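Local coordinates for protein chitinase A (Pteris ryukyuensis, PDB 4RL3) that probably hydrolyses the glycosidic links of chitin, this chain being the catalytic domain of a family 18 class III chitinase, at residues R5-A10 and G118-Y123; A35-S40 and S97-N102; E124-D127 and T133-S136; A154-F159 and S164-L169. All coordinates share one frame; numbering follows the deposited sequence.

Contact 1. Residues R5-A10 and G118-Y123; sequences REYIGA and GIDIDY. With EDO (1,2-ethanediol), chain C.
Y7 reaches across the barrel interior to D120, its OH donating a hydrogen bond of 2.7 Å to D120 OD2. The two side chains cross at about a right angle, with ring and carboxylate planes 71° apart, and the hydroxyl comes to OD2 from above the carboxylate plane, 47° out of it. A chi1 of 174° turns the D120 carboxylate opposite the backbone N and into the barrel. Further bonds, from S78 OG to OD2 and from S155 OG to OD1, fix the rotation of the carboxylate. D120 is the first acid of the DxDxE signature of family 18 glycosidases, on the fourth strand of the TIM barrel; Y7 sits on the first. A phenylalanine in place of Y7 would probably leave OD2 with one donor fewer and also cost N181 ND2 its bond to the hydroxyl. Packing slackens beside this centre. R5 NH1 stays 4.5 Å from D120 OD1, too far for a salt bridge, while its guanidinium is held by H29, N181 and S155; a water in the plane of that group accepts from R5 NH2 at 2.8 Å and donates to I119 O. Past the end of the strand, A10 N donates to O1 of a 1,2-ethanediol at 3.0 Å.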
loop_
_atom_site.group_PDB
_atom_site.type_symbol
_atom_site.label_atom_id
_atom_site.label_comp_id
_atom_site.label_asym_id
_atom_site.label_seq_id
_atom_site.Cartn_x
_atom_site.Cartn_y
_atom_site.Cartn_z
ATOM N N ARG A 5 5.988 6.315 1.833
ATOM C CA ARG A 5 4.982 5.956 0.819
ATOM C C ARG A 5 3.656 6.670 1.046
ATOM O O ARG A 5 3.268 6.926 2.184
ATOM C CB ARG A 5 4.751 4.444 0.773
ATOM C CG ARG A 5 5.978 3.618 1.146
ATOM C CD ARG A 5 5.750 2.134 0.969
ATOM N NE ARG A 5 5.858 1.717 -0.425
ATOM C CZ ARG A 5 5.383 0.570 -0.909
ATOM N NH1 ARG A 5 4.723 -0.270 -0.130
ATOM N NH2 ARG A 5 5.538 0.290 -2.200
ATOM N N GLU A 6 2.989 6.998 -0.061
ATOM C CA GLU A 6 1.754 7.775 -0.064
ATOM C C GLU A 6 0.736 7.095 -0.979
ATOM O O GLU A 6 0.922 7.064 -2.203
ATOM C CB GLU A 6 2.043 9.197 -0.577
ATOM C CG GLU A 6 0.860 10.163 -0.550
ATOM C CD GLU A 6 0.659 10.850 0.784
ATOM O OE1 GLU A 6 1.352 10.513 1.763
ATOM O OE2 GLU A 6 -0.224 11.731 0.841
ATOM N N TYR A 7 -0.341 6.564 -0.404
ATOM C CA TYR A 7 -1.468 6.098 -1.221
ATOM C C TYR A 7 -2.160 7.282 -1.879
ATOM O O TYR A 7 -2.266 8.363 -1.276
ATOM C CB TYR A 7 -2.485 5.302 -0.394
ATOM C CG TYR A 7 -2.040 3.903 -0.008
ATOM C CD1 TYR A 7 -1.227 3.682 1.109
ATOM C CD2 TYR A 7 -2.434 2.800 -0.751
ATOM C CE1 TYR A 7 -0.831 2.412 1.464
ATOM C CE2 TYR A 7 -2.045 1.515 -0.392
ATOM C CZ TYR A 7 -1.236 1.327 0.713
ATOM O OH TYR A 7 -0.823 0.065 1.087
ATOM N N ILE A 8 -2.615 7.090 -3.118
ATOM C CA ILE A 8 -3.283 8.156 -3.855
ATOM C C ILE A 8 -4.213 7.636 -4.948
ATOM O O ILE A 8 -3.879 6.692 -5.662
ATOM C CB ILE A 8 -2.234 9.114 -4.470
ATOM C CG1 ILE A 8 -2.895 10.293 -5.207
ATOM C CG2 ILE A 8 -1.275 8.379 -5.404
ATOM C CD1 ILE A 8 -1.945 11.427 -5.480
ATOM N N GLY A 9 -5.377 8.275 -5.069
ATOM C CA GLY A 9 -6.209 8.169 -6.268
ATOM C C GLY A 9 -7.580 7.536 -6.173
ATOM O O GLY A 9 -8.320 7.582 -7.143
ATOM N N ALA A 10 -7.935 6.966 -5.020
ATOM C CA ALA A 10 -9.141 6.143 -4.925
ATOM C C ALA A 10 -10.427 6.936 -4.772
ATOM O O ALA A 10 -11.498 6.406 -5.062
ATOM C CB ALA A 10 -9.018 5.148 -3.786
ATOM N N GLY A 118 5.941 -1.454 -9.093
ATOM C CA GLY A 118 5.585 -2.472 -8.133
ATOM C C GLY A 118 4.121 -2.555 -7.799
ATOM O O GLY A 118 3.302 -1.779 -8.305
ATOM N N ILE A 119 3.797 -3.535 -6.958
ATOM C CA ILE A 119 2.424 -3.772 -6.530
ATOM C C ILE A 119 2.349 -3.920 -5.017
ATOM O O ILE A 119 3.306 -4.338 -4.370
ATOM C CB ILE A 119 1.790 -5.015 -7.203
ATOM C CG1 ILE A 119 2.508 -6.320 -6.823
ATOM C CG2 ILE A 119 1.788 -4.832 -8.718
ATOM C CD1 ILE A 119 1.738 -7.574 -7.179
ATOM N N ASP A 120 1.191 -3.559 -4.483
ATOM C CA ASP A 120 0.869 -3.640 -3.068
ATOM C C ASP A 120 -0.410 -4.465 -2.956
ATOM O O ASP A 120 -1.367 -4.228 -3.695
ATOM C CB ASP A 120 0.637 -2.223 -2.523
ATOM C CG ASP A 120 0.152 -2.214 -1.094
ATOM O OD1 ASP A 120 0.926 -2.635 -0.210
ATOM O OD2 ASP A 120 -0.984 -1.771 -0.845
ATOM N N ILE A 121 -0.421 -5.420 -2.031
ATOM C CA ILE A 121 -1.566 -6.312 -1.846
ATOM C C ILE A 121 -2.454 -5.798 -0.710
ATOM O O ILE A 121 -2.042 -5.783 0.450
ATOM C CB ILE A 121 -1.108 -7.752 -1.529
ATOM C CG1 ILE A 121 0.025 -8.208 -2.459
ATOM C CG2 ILE A 121 -2.306 -8.707 -1.601
ATOM C CD1 ILE A 121 -0.262 -8.187 -3.951
ATOM N N ASP A 122 -3.684 -5.408 -1.047
ATOM C CA ASP A 122 -4.579 -4.758 -0.082
ATOM C C ASP A 122 -5.990 -5.336 -0.157
ATOM O O ASP A 122 -6.972 -4.607 -0.035
ATOM C CB ASP A 122 -4.595 -3.242 -0.307
ATOM C CG ASP A 122 -5.287 -2.471 0.813
ATOM O OD1 ASP A 122 -5.235 -2.928 1.985
ATOM O OD2 ASP A 122 -5.862 -1.386 0.507
ATOM N N TYR A 123 -6.085 -6.651 -0.342
ATOM C CA TYR A 123 -7.366 -7.320 -0.158
ATOM C C TYR A 123 -7.694 -7.446 1.313
ATOM O O TYR A 123 -6.799 -7.635 2.142
ATOM C CB TYR A 123 -7.347 -8.706 -0.780
ATOM C CG TYR A 123 -7.355 -8.706 -2.286
ATOM C CD1 TYR A 123 -8.544 -8.586 -2.989
ATOM C CD2 TYR A 123 -6.176 -8.862 -3.005
ATOM C CE1 TYR A 123 -8.555 -8.622 -4.375
ATOM C CE2 TYR A 123 -6.167 -8.876 -4.388
ATOM C CZ TYR A 123 -7.358 -8.752 -5.072
ATOM O OH TYR A 123 -7.330 -8.795 -6.454
HETATM C C1 EDO C . -6.945 6.122 -1.169
HETATM O O1 EDO C . -6.529 6.829 -2.353
HETATM C C2 EDO C . -8.287 6.634 -0.641
HETATM O O2 EDO C . -8.166 7.947 -0.104
HETATM O O HOH W 1 4.884 -2.082 -3.520
#

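Contact 2. Residues A35-S40 and S97-N102; sequences AIDYTS and SSWVAN
The indole of W99 is met at its edge, nearly in the ring plane, by the carboxylate of D37, and segment 35-40 lays nothing over either ring face. The planes of the two groups stand 84° apart. W99 NE1 donates to D37 OD2 over 2.8 Å with an N-H...O angle of 159°, a fairly straight bond that approaches the oxygen from above the carboxylate plane. The rest of the edge stands back: W99 CE2 is 3.7 Å from the same oxygen. On the donor side, the indole extends from helix 96-114 and brings its NE1 edge to the loop. On the acceptor side, D37 lies at the centre of an inverse gamma turn, closed by a weak bond of 3.0 Å from Y38 N to I36 O, just where the strand stops. Its chi1 of 55° sets CG between the backbone N and the carbonyl carbon, from where OD2 reaches the indole. The other oxygen, OD1, takes the hydroxyl of Y123, so both carboxylate oxygens have a donor. W99 also packs on C137 and I138 of helix 131-147. In TIM-barrel terms, the loop leaving the C-terminal end of the second strand is tied to the N-terminal turns of the helix following the third.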
loop_
_atom_site.group_PDB
_atom_site.type_symbol
_atom_site.label_atom_id
_atom_site.label_comp_id
_atom_site.label_asym_id
_atom_site.label_seq_id
_atom_site.Cartn_x
_atom_site.Cartn_y
_atom_site.Cartn_z
ATOM N N ALA A 35 -6.177 -0.925 -8.267
ATOM C CA ALA A 35 -6.515 -1.837 -9.357
ATOM C C ALA A 35 -7.346 -2.948 -8.733
ATOM O O ALA A 35 -7.014 -3.445 -7.660
ATOM C CB ALA A 35 -5.269 -2.394 -10.037
ATOM N N ILE A 36 -8.447 -3.309 -9.377
ATOM C CA ILE A 36 -9.333 -4.335 -8.845
ATOM C C ILE A 36 -9.741 -5.249 -9.991
ATOM O O ILE A 36 -10.086 -4.776 -11.082
ATOM C CB ILE A 36 -10.602 -3.718 -8.212
ATOM C CG1 ILE A 36 -10.242 -2.510 -7.333
ATOM C CG2 ILE A 36 -11.354 -4.770 -7.402
ATOM C CD1 ILE A 36 -11.429 -1.735 -6.820
ATOM N N ASP A 37 -9.736 -6.550 -9.712
ATOM C CA ASP A 37 -10.149 -7.563 -10.681
ATOM C C ASP A 37 -11.659 -7.771 -10.612
ATOM O O ASP A 37 -12.150 -8.880 -10.365
ATOM C CB ASP A 37 -9.364 -8.874 -10.480
ATOM C CG ASP A 37 -9.464 -9.443 -9.062
ATOM O OD1 ASP A 37 -9.479 -8.670 -8.075
ATOM O OD2 ASP A 37 -9.520 -10.682 -8.924
ATOM N N TYR A 38 -12.375 -6.673 -10.835
ATOM C CA TYR A 38 -13.828 -6.629 -10.850
ATOM C C TYR A 38 -14.286 -5.677 -11.934
ATOM O O TYR A 38 -13.574 -4.734 -12.298
ATOM C CB TYR A 38 -14.356 -6.111 -9.519
ATOM C CG TYR A 38 -14.614 -7.167 -8.460
ATOM C CD1 TYR A 38 -13.574 -7.755 -7.746
ATOM C CD2 TYR A 38 -15.906 -7.561 -8.155
ATOM C CE1 TYR A 38 -13.824 -8.705 -6.766
ATOM C CE2 TYR A 38 -16.164 -8.513 -7.183
ATOM C CZ TYR A 38 -15.118 -9.087 -6.488
ATOM O OH TYR A 38 -15.375 -10.048 -5.517
ATOM N N THR A 39 -15.503 -5.887 -12.413
ATOM C CA THR A 39 -16.135 -4.935 -13.317
ATOM C C THR A 39 -16.801 -3.840 -12.499
ATOM O O THR A 39 -17.007 -3.990 -11.284
ATOM C CB THR A 39 -17.223 -5.601 -14.166
ATOM O OG1 THR A 39 -18.322 -5.977 -13.328
ATOM C CG2 THR A 39 -16.672 -6.813 -14.903
ATOM N N SER A 40 -17.196 -2.760 -13.173
ATOM C CA SER A 40 -17.861 -1.652 -12.495
ATOM C C SER A 40 -19.226 -2.055 -11.927
ATOM O O SER A 40 -19.754 -1.375 -11.047
ATOM C CB SER A 40 -18.021 -0.462 -13.439
ATOM O OG SER A 40 -18.828 -0.801 -14.547
ATOM N N SER A 97 -4.652 -21.378 -10.977
ATOM C CA SER A 97 -3.827 -21.184 -12.154
ATOM C C SER A 97 -4.383 -20.124 -13.093
ATOM O O SER A 97 -3.617 -19.338 -13.664
ATOM C CB SER A 97 -3.610 -22.500 -12.906
ATOM O OG SER A 97 -4.820 -22.994 -13.441
ATOM N N SER A 98 -5.702 -20.087 -13.262
ATOM C CA SER A 98 -6.303 -19.121 -14.184
ATOM C C SER A 98 -6.265 -17.710 -13.600
ATOM O O SER A 98 -6.007 -16.742 -14.327
ATOM C CB SER A 98 -7.716 -19.514 -14.617
ATOM O OG SER A 98 -8.629 -19.557 -13.541
ATOM N N TRP A 99 -6.499 -17.590 -12.294
ATOM C CA TRP A 99 -6.410 -16.279 -11.642
ATOM C C TRP A 99 -4.974 -15.741 -11.779
ATOM O O TRP A 99 -4.758 -14.581 -12.177
ATOM C CB TRP A 99 -6.862 -16.340 -10.161
ATOM C CG TRP A 99 -7.003 -14.963 -9.545
ATOM C CD1 TRP A 99 -8.149 -14.237 -9.435
ATOM C CD2 TRP A 99 -5.955 -14.144 -9.002
ATOM N NE1 TRP A 99 -7.885 -13.012 -8.871
ATOM C CE2 TRP A 99 -6.550 -12.931 -8.591
ATOM C CE3 TRP A 99 -4.582 -14.319 -8.816
ATOM C CZ2 TRP A 99 -5.817 -11.897 -8.011
ATOM C CZ3 TRP A 99 -3.847 -13.287 -8.240
ATOM C CH2 TRP A 99 -4.469 -12.093 -7.835
ATOM N N VAL A 100 -3.996 -16.582 -11.453
ATOM C CA VAL A 100 -2.608 -16.162 -11.514
ATOM C C VAL A 100 -2.221 -15.741 -12.936
ATOM O O VAL A 100 -1.582 -14.713 -13.116
ATOM C CB VAL A 100 -1.669 -17.271 -10.993
ATOM C CG1 VAL A 100 -0.219 -16.973 -11.339
ATOM C CG2 VAL A 100 -1.853 -17.440 -9.485
ATOM N N ALA A 101 -2.627 -16.513 -13.948
ATOM C CA ALA A 101 -2.263 -16.167 -15.315
ATOM C C ALA A 101 -2.848 -14.823 -15.724
ATOM O O ALA A 101 -2.180 -14.002 -16.358
ATOM C CB ALA A 101 -2.671 -17.264 -16.288
ATOM N N ASN A 102 -4.096 -14.589 -15.346
ATOM C CA ASN A 102 -4.734 -13.307 -15.625
ATOM C C ASN A 102 -4.151 -12.145 -14.839
ATOM O O ASN A 102 -4.048 -11.025 -15.356
ATOM C CB ASN A 102 -6.235 -13.403 -15.360
ATOM C CG ASN A 102 -6.997 -14.032 -16.513
ATOM O OD1 ASN A 102 -6.602 -13.919 -17.676
ATOM N ND2 ASN A 102 -8.107 -14.674 -16.195
#

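Contact 3. Residues E124-D127 and T133-S136; sequences EHFD and TFVS
F126 and F134 meet purely through their rings, and the polar bonds that hold the surrounding loop lie to one side: H125 NE2 with D82 OD1, and D127 OD2 with Q90 NE2. This loop links the fourth barrel strand to helix 131-147 in the TIM-barrel fold and carries E124, the last acid of the DxDxE signature, which in family 18 enzymes serves as the proton donor. The pair is T-shaped, F126 presenting its edge to the face of F134, with centroids 4.6 Å apart and planes inclined by 62°. F134 holds CG anti to the backbone N (chi1 174°), which swings its ring from the helix toward the loop, where F126 CE1 stands 3.4 Å above the plane, over the ring centre. Were F134 replaced by alanine, the F126 edge would probably lose the face it rests on, leaving that ring freer to turn. F134 also packs on I121 and Y123 of the preceding strand and forms a second edge-to-face pair with F91, while F126 touches Q165 and Y166 of helix 163-173. The two rings thus join the loop to the inner side of the helix. Beyond CE1, the next atom of the F126 edge is CZ, 3.8 Å from F134 CZ.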
loop_
_atom_site.group_PDB
_atom_site.type_symbol
_atom_site.label_atom_id
_atom_site.label_comp_id
_atom_site.label_asym_id
_atom_site.label_seq_id
_atom_site.Cartn_x
_atom_site.Cartn_y
_atom_site.Cartn_z
ATOM N N GLU A 124 -8.981 -7.357 1.646
ATOM C CA GLU A 124 -9.394 -7.527 3.043
ATOM C C GLU A 124 -10.621 -8.401 3.269
ATOM O O GLU A 124 -10.982 -8.653 4.410
ATOM C CB GLU A 124 -9.629 -6.162 3.685
ATOM C CG GLU A 124 -10.886 -5.462 3.212
ATOM C CD GLU A 124 -11.205 -4.235 4.047
ATOM O OE1 GLU A 124 -11.010 -3.126 3.523
ATOM O OE2 GLU A 124 -11.629 -4.375 5.222
ATOM N N HIS A 125 -11.267 -8.844 2.198
ATOM C CA HIS A 125 -12.474 -9.670 2.307
ATOM C C HIS A 125 -12.192 -11.040 1.743
ATOM O O HIS A 125 -11.847 -11.180 0.569
ATOM C CB HIS A 125 -13.636 -9.026 1.566
ATOM C CG HIS A 125 -13.920 -7.631 2.008
ATOM N ND1 HIS A 125 -14.505 -7.348 3.221
ATOM C CD2 HIS A 125 -13.680 -6.440 1.416
ATOM C CE1 HIS A 125 -14.616 -6.040 3.355
ATOM N NE2 HIS A 125 -14.127 -5.466 2.273
ATOM N N PHE A 126 -12.371 -12.048 2.584
ATOM C CA PHE A 126 -11.990 -13.416 2.266
ATOM C C PHE A 126 -13.108 -14.408 2.526
ATOM O O PHE A 126 -12.860 -15.576 2.795
ATOM C CB PHE A 126 -10.752 -13.786 3.086
ATOM C CG PHE A 126 -9.589 -12.881 2.825
ATOM C CD1 PHE A 126 -8.928 -12.956 1.625
ATOM C CD2 PHE A 126 -9.187 -11.936 3.753
ATOM C CE1 PHE A 126 -7.863 -12.124 1.350
ATOM C CE2 PHE A 126 -8.129 -11.088 3.484
ATOM C CZ PHE A 126 -7.461 -11.186 2.281
ATOM N N ASP A 127 -14.343 -13.947 2.383
ATOM C CA ASP A 127 -15.496 -14.787 2.695
ATOM C C ASP A 127 -15.809 -15.810 1.597
ATOM O O ASP A 127 -16.627 -16.706 1.816
ATOM C CB ASP A 127 -16.705 -13.896 2.967
ATOM C CG ASP A 127 -16.428 -12.861 4.045
ATOM O OD1 ASP A 127 -16.021 -13.262 5.152
ATOM O OD2 ASP A 127 -16.581 -11.645 3.788
ATOM N N THR A 133 -5.805 -20.769 -0.798
ATOM C CA THR A 133 -6.030 -20.320 -2.168
ATOM C C THR A 133 -5.537 -18.891 -2.352
ATOM O O THR A 133 -4.820 -18.607 -3.301
ATOM C CB THR A 133 -7.501 -20.457 -2.576
ATOM O OG1 THR A 133 -7.835 -21.852 -2.643
ATOM C CG2 THR A 133 -7.759 -19.800 -3.923
ATOM N N PHE A 134 -5.899 -18.006 -1.426
ATOM C CA PHE A 134 -5.432 -16.622 -1.467
ATOM C C PHE A 134 -3.904 -16.539 -1.467
ATOM O O PHE A 134 -3.311 -15.851 -2.294
ATOM C CB PHE A 134 -6.005 -15.819 -0.292
ATOM C CG PHE A 134 -5.463 -14.420 -0.179
ATOM C CD1 PHE A 134 -5.780 -13.463 -1.128
ATOM C CD2 PHE A 134 -4.625 -14.063 0.870
ATOM C CE1 PHE A 134 -5.281 -12.182 -1.029
ATOM C CE2 PHE A 134 -4.135 -12.766 0.989
ATOM C CZ PHE A 134 -4.447 -11.834 0.021
ATOM N N VAL A 135 -3.271 -17.255 -0.549
ATOM C CA VAL A 135 -1.828 -17.192 -0.418
ATOM C C VAL A 135 -1.137 -17.702 -1.686
ATOM O O VAL A 135 -0.172 -17.106 -2.163
ATOM C CB VAL A 135 -1.354 -17.963 0.840
ATOM C CG1 VAL A 135 0.154 -18.144 0.847
ATOM C CG2 VAL A 135 -1.829 -17.262 2.113
ATOM N N SER A 136 -1.626 -18.808 -2.233
ATOM C CA SER A 136 -1.067 -19.345 -3.462
ATOM C C SER A 136 -1.174 -18.345 -4.617
ATOM O O SER A 136 -0.213 -18.118 -5.338
ATOM C CB SER A 136 -1.789 -20.635 -3.839
ATOM O OG SER A 136 -1.195 -21.217 -4.990
#

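Contact 4. Residues A154-F159 and S164-L169; sequences ASIAPF and SQYTAL
The backbones come nearest at P158 and Y166, whose CA atoms lie 6.2 Å apart, where the chain has just left strand 153-156 and runs past the first turns of helix 163-173. I156 points its CB at the helix and P158 passes beside it, whereas the CB of A157 between them turns away, toward D120 and D122. P158 CB touches Y166 CB at 3.7 Å, and the proline CA rides 4.3 Å above one face of the tyrosine ring, offset toward its rim. I156 meets the same ring obliquely, its CB 3.8 Å from Y166 CD1; the two side chains lie alongside each other but point in opposite senses. With CG1 placed between the backbone N and the carbonyl carbon (chi1 54°), the isoleucine directs CD1 toward the helix backbone, 4.2 Å from Y166 O. This leaves the CG2 branch to meet L169, one helical turn on, at 3.8 Å from its CD2. L169 in turn reaches I138 of helix 131-147. Strand 153-156, this helix and strand 179-180 form one beta-alpha-beta unit of the TIM barrel, and the contact is the seam between its first strand and its helix. P158 and I156 lie on the same side of the ring, the proline nearer CB and the isoleucine beside CD1, and the tyrosine hydroxyl bonds to Y123 O on the neighbouring strand. Within the two segments the chemistry is wholly apolar: shape and burial hold helix to strand, while the single directional bond of Y166 ties the helix to the adjoining strand.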
loop_
_atom_site.group_PDB
_atom_site.type_symbol
_atom_site.label_atom_id
_atom_site.label_comp_id
_atom_site.label_asym_id
_atom_site.label_seq_id
_atom_site.Cartn_x
_atom_site.Cartn_y
_atom_site.Cartn_z
ATOM N N ALA A 154 7.524 -5.201 -4.041
ATOM C CA ALA A 154 6.237 -5.794 -3.682
ATOM C C ALA A 154 5.996 -5.546 -2.202
ATOM O O ALA A 154 6.929 -5.642 -1.383
ATOM C CB ALA A 154 6.198 -7.285 -3.997
ATOM N N SER A 155 4.749 -5.219 -1.872
ATOM C CA SER A 155 4.343 -4.992 -0.494
ATOM C C SER A 155 2.982 -5.586 -0.208
ATOM O O SER A 155 2.222 -5.921 -1.119
ATOM C CB SER A 155 4.322 -3.498 -0.153
ATOM O OG SER A 155 3.455 -2.756 -1.009
ATOM N N ILE A 156 2.714 -5.736 1.085
ATOM C CA ILE A 156 1.416 -6.179 1.577
ATOM C C ILE A 156 0.922 -5.124 2.549
ATOM O O ILE A 156 1.731 -4.437 3.165
ATOM C CB ILE A 156 1.483 -7.576 2.242
ATOM C CG1 ILE A 156 2.538 -7.633 3.343
ATOM C CG2 ILE A 156 1.780 -8.633 1.186
ATOM C CD1 ILE A 156 2.418 -8.860 4.217
ATOM N N ALA A 157 -0.400 -5.013 2.690
ATOM C CA ALA A 157 -1.006 -3.978 3.544
ATOM C C ALA A 157 -1.946 -4.574 4.612
ATOM O O ALA A 157 -3.156 -4.365 4.570
ATOM C CB ALA A 157 -1.738 -2.959 2.673
ATOM N N PRO A 158 -1.388 -5.321 5.575
ATOM C CA PRO A 158 -2.243 -6.020 6.531
ATOM C C PRO A 158 -2.708 -5.171 7.699
ATOM O O PRO A 158 -2.205 -4.075 7.928
ATOM C CB PRO A 158 -1.337 -7.124 7.053
ATOM C CG PRO A 158 0.028 -6.519 6.997
ATOM C CD PRO A 158 0.026 -5.683 5.745
ATOM N N PHE A 159 -3.669 -5.716 8.436
ATOM C CA PHE A 159 -4.058 -5.215 9.751
ATOM C C PHE A 159 -4.518 -6.438 10.544
ATOM O O PHE A 159 -4.543 -7.551 10.008
ATOM C CB PHE A 159 -5.138 -4.116 9.656
ATOM C CG PHE A 159 -6.420 -4.561 9.013
ATOM C CD1 PHE A 159 -6.544 -4.640 7.627
ATOM C CD2 PHE A 159 -7.508 -4.893 9.796
ATOM C CE1 PHE A 159 -7.744 -5.058 7.051
ATOM C CE2 PHE A 159 -8.703 -5.311 9.226
ATOM C CZ PHE A 159 -8.815 -5.395 7.855
ATOM N N SER A 164 -4.472 -13.838 9.811
ATOM C CA SER A 164 -4.350 -15.218 9.356
ATOM C C SER A 164 -3.871 -15.297 7.904
ATOM O O SER A 164 -2.966 -16.066 7.564
ATOM C CB SER A 164 -5.690 -15.938 9.499
ATOM O OG SER A 164 -5.534 -17.306 9.173
ATOM N N GLN A 165 -4.466 -14.475 7.050
ATOM C CA GLN A 165 -4.131 -14.475 5.633
ATOM C C GLN A 165 -2.743 -13.914 5.373
ATOM O O GLN A 165 -1.938 -14.517 4.664
ATOM C CB GLN A 165 -5.148 -13.671 4.834
ATOM C CG GLN A 165 -6.508 -14.351 4.708
ATOM C CD GLN A 165 -7.436 -14.155 5.899
ATOM O OE1 GLN A 165 -7.186 -13.344 6.801
ATOM N NE2 GLN A 165 -8.527 -14.909 5.900
ATOM N N TYR A 166 -2.460 -12.741 5.919
ATOM C CA TYR A 166 -1.218 -12.066 5.563
ATOM C C TYR A 166 0.027 -12.605 6.263
ATOM O O TYR A 166 1.111 -12.568 5.688
ATOM C CB TYR A 166 -1.358 -10.561 5.721
ATOM C CG TYR A 166 -2.160 -9.945 4.593
ATOM C CD1 TYR A 166 -1.549 -9.609 3.383
ATOM C CD2 TYR A 166 -3.529 -9.734 4.714
ATOM C CE1 TYR A 166 -2.274 -9.059 2.344
ATOM C CE2 TYR A 166 -4.259 -9.190 3.675
ATOM C CZ TYR A 166 -3.629 -8.856 2.493
ATOM O OH TYR A 166 -4.355 -8.301 1.453
ATOM N N THR A 167 -0.103 -13.113 7.493
ATOM C CA THR A 167 1.061 -13.758 8.106
ATOM C C THR A 167 1.440 -15.052 7.375
ATOM O O THR A 167 2.620 -15.376 7.234
ATOM C CB THR A 167 0.890 -14.045 9.614
ATOM O OG1 THR A 167 -0.258 -14.883 9.836
ATOM C CG2 THR A 167 0.788 -12.746 10.414
ATOM N N ALA A 168 0.439 -15.798 6.910
ATOM C CA ALA A 168 0.697 -16.995 6.115
ATOM C C ALA A 168 1.424 -16.607 4.832
ATOM O O ALA A 168 2.418 -17.228 4.454
ATOM C CB ALA A 168 -0.597 -17.724 5.793
ATOM N N LEU A 169 0.928 -15.559 4.177
ATOM C CA LEU A 169 1.544 -15.057 2.953
ATOM C C LEU A 169 2.980 -14.595 3.203
ATOM O O LEU A 169 3.898 -15.009 2.497
ATOM C CB LEU A 169 0.714 -13.911 2.371
ATOM C CG LEU A 169 1.249 -13.180 1.137
ATOM C CD1 LEU A 169 1.541 -14.135 -0.023
ATOM C CD2 LEU A 169 0.275 -12.077 0.731
#

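Overall arrangement
Contact 1 lies deepest, its centre about 4 Å from that of the chain, and is polar, a pair of side chains inside the barrel. Contacts 2 and 3, with centres about 18 and 17 Å out, sit toward the periphery and join loops to helices, one by a single hydrogen bond, the other by two rings; contact 3 is the one not fully buried. Contact 4 is intermediate, apolar and buried between strand and helix. Y123 of strand 118-123 touches residues of the other three contacts, so polar core and apolar outer layer meet along one strand. Contacts 2 and 3 do not touch, whereas contacts 3 and 4 do, with F126 against Q165.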